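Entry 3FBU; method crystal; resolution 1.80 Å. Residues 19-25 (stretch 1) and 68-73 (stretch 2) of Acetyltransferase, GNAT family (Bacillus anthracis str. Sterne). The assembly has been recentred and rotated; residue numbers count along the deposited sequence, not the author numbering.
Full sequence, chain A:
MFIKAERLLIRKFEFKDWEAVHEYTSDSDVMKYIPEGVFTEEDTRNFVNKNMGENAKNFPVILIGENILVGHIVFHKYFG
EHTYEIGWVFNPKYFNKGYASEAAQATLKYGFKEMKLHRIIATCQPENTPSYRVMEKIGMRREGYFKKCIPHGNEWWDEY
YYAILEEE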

# COMPACT_ATOMS: atom_id res chain seq x y z
N GLU A 19 14.97 7.87 -20.60
CA GLU A 19 14.88 8.87 -19.52
C GLU A 19 13.62 8.71 -18.67
O GLU A 19 13.70 8.79 -17.44
N ALA A 20 12.49 8.46 -19.31
CA ALA A 20 11.21 8.23 -18.61
C ALA A 20 11.26 6.92 -17.82
O ALA A 20 10.70 6.80 -16.72
N VAL A 21 11.92 5.91 -18.37
CA VAL A 21 12.09 4.66 -17.63
C VAL A 21 12.98 4.88 -16.41
O VAL A 21 12.67 4.40 -15.31
N HIS A 22 14.06 5.64 -16.59
CA HIS A 22 15.00 5.89 -15.51
C HIS A 22 14.36 6.56 -14.28
O HIS A 22 14.77 6.35 -13.13
N GLU A 23 13.31 7.32 -14.51
CA GLU A 23 12.60 7.99 -13.42
C GLU A 23 12.18 6.98 -12.33
O GLU A 23 12.16 7.31 -11.14
N TYR A 24 11.83 5.76 -12.74
CA TYR A 24 11.44 4.72 -11.77
C TYR A 24 12.49 3.61 -11.56
O TYR A 24 12.57 3.07 -10.48
N THR A 25 13.29 3.28 -12.56
CA THR A 25 14.31 2.26 -12.37
C THR A 25 15.47 2.72 -11.45
O THR A 25 16.21 1.90 -10.93
N ILE A 68 2.41 9.85 -22.11
CA ILE A 68 3.37 9.75 -21.01
C ILE A 68 3.68 8.26 -20.81
O ILE A 68 2.76 7.45 -20.76
N LEU A 69 4.97 7.92 -20.72
CA LEU A 69 5.41 6.54 -20.37
C LEU A 69 5.33 6.40 -18.85
O LEU A 69 6.03 7.08 -18.11
N VAL A 70 4.46 5.51 -18.40
CA VAL A 70 4.19 5.36 -17.00
C VAL A 70 4.75 4.06 -16.42
O VAL A 70 4.73 3.86 -15.21
N GLY A 71 5.25 3.18 -17.27
CA GLY A 71 5.85 1.94 -16.79
C GLY A 71 6.14 1.00 -17.93
O GLY A 71 6.09 1.38 -19.10
N HIS A 72 6.51 -0.23 -17.58
CA HIS A 72 6.65 -1.26 -18.58
C HIS A 72 6.11 -2.62 -18.12
O HIS A 72 6.01 -2.92 -16.91
N ILE A 73 5.69 -3.39 -19.11
CA ILE A 73 5.27 -4.77 -18.94
C ILE A 73 6.42 -5.69 -19.34
O ILE A 73 7.07 -5.52 -20.40

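A helix that crosses a strand obliquely must fill an uneven gap, and residues 19-25 and 68-73 of this acetyltransferase illustrate how a few side chains of graded size do so. The axes come within 8.2 Å at 59°. Where the backbones are close, the filler is small: A20 points toward the strand, its CB 4.0 Å from L69 CB. L69 is the strand's main bump. Its CB also points toward the helix, and with chi1 and chi2 both t the side chain reaches along the helix surface, placing L69 CD2 3.9 Å from V21 CG2 (V21 is t, its CB sideways) and 3.9 Å from Y24 CE2. The leucine tip thus occupies a hollow lined by valine and the edge of the tyrosine ring.

Y24, chi1 p, is the long projection from the helix. Its hydroxyl comes to rest against the backbone of G71, with Y24 OH 3.2 Å from G71 C. H72, the next residue, starts sideways but, with chi1 p, brings its ring to the hydroxyl; Y24 OH and H72 ND1 hydrogen-bond at 2.8 Å, and the two rings meet rim to rim, neither covering the other's face. Beside the small alanine, a water bridges the backbones, donating to A20 O (2.8 Å from the water O) and L69 O (2.7 Å from the water O). V70, by contrast, points away.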

# COMPACT_ATOMS: atom_id res chain seq x y z
CB GLU A 19 15.04 10.30 -20.05
CG GLU A 19 16.52 10.67 -20.31
CD GLU A 19 16.76 12.14 -20.62
OE1 GLU A 19 15.80 12.95 -20.55
OE2 GLU A 19 17.92 12.49 -20.95
CB ALA A 20 10.07 8.21 -19.63
CB VAL A 21 12.65 3.56 -18.54
CG1 VAL A 21 13.07 2.28 -17.72
CG2 VAL A 21 11.61 3.21 -19.59
CB HIS A 22 16.21 6.67 -16.03
CG HIS A 22 17.34 6.68 -15.06
ND1 HIS A 22 18.07 5.55 -14.77
CD2 HIS A 22 17.84 7.67 -14.27
CE1 HIS A 22 18.98 5.85 -13.86
NE2 HIS A 22 18.87 7.13 -13.54
CB GLU A 23 11.40 8.75 -14.00
CG GLU A 23 10.61 9.56 -12.99
CD GLU A 23 9.46 10.33 -13.65
OE1 GLU A 23 9.28 10.18 -14.88
OE2 GLU A 23 8.76 11.07 -12.94
CB TYR A 24 10.06 4.14 -12.10
CG TYR A 24 9.86 3.47 -13.45
CD1 TYR A 24 10.13 2.11 -13.63
CD2 TYR A 24 9.32 4.19 -14.53
CE1 TYR A 24 9.95 1.49 -14.89
CE2 TYR A 24 9.11 3.58 -15.77
CZ TYR A 24 9.41 2.24 -15.96
OH TYR A 24 9.19 1.65 -17.19
CB THR A 25 14.85 1.68 -13.68
OG1 THR A 25 15.40 2.72 -14.49
CG2 THR A 25 13.75 0.91 -14.43
CB ILE A 68 2.74 10.28 -19.71
CG1 ILE A 68 2.62 11.81 -19.75
CG2 ILE A 68 3.54 9.90 -18.45
CD1 ILE A 68 1.91 12.35 -18.52
CB LEU A 69 6.83 6.28 -20.87
CG LEU A 69 7.47 4.89 -20.75
CD1 LEU A 69 8.60 4.70 -21.75
CD2 LEU A 69 7.97 4.67 -19.35
CB VAL A 70 2.66 5.45 -16.74
CG1 VAL A 70 2.16 6.85 -17.16
CG2 VAL A 70 1.87 4.34 -17.47
CB HIS A 72 8.11 -1.35 -19.09
CG HIS A 72 9.10 -1.91 -18.10
ND1 HIS A 72 9.87 -1.10 -17.29
CD2 HIS A 72 9.47 -3.19 -17.82
CE1 HIS A 72 10.65 -1.85 -16.54
NE2 HIS A 72 10.43 -3.12 -16.83
CB ILE A 73 4.02 -5.08 -19.82
CG1 ILE A 73 2.76 -4.41 -19.24
CG2 ILE A 73 3.85 -6.60 -20.01
CD1 ILE A 73 2.23 -5.00 -17.92
O HOH W 1 7.98 7.03 -16.26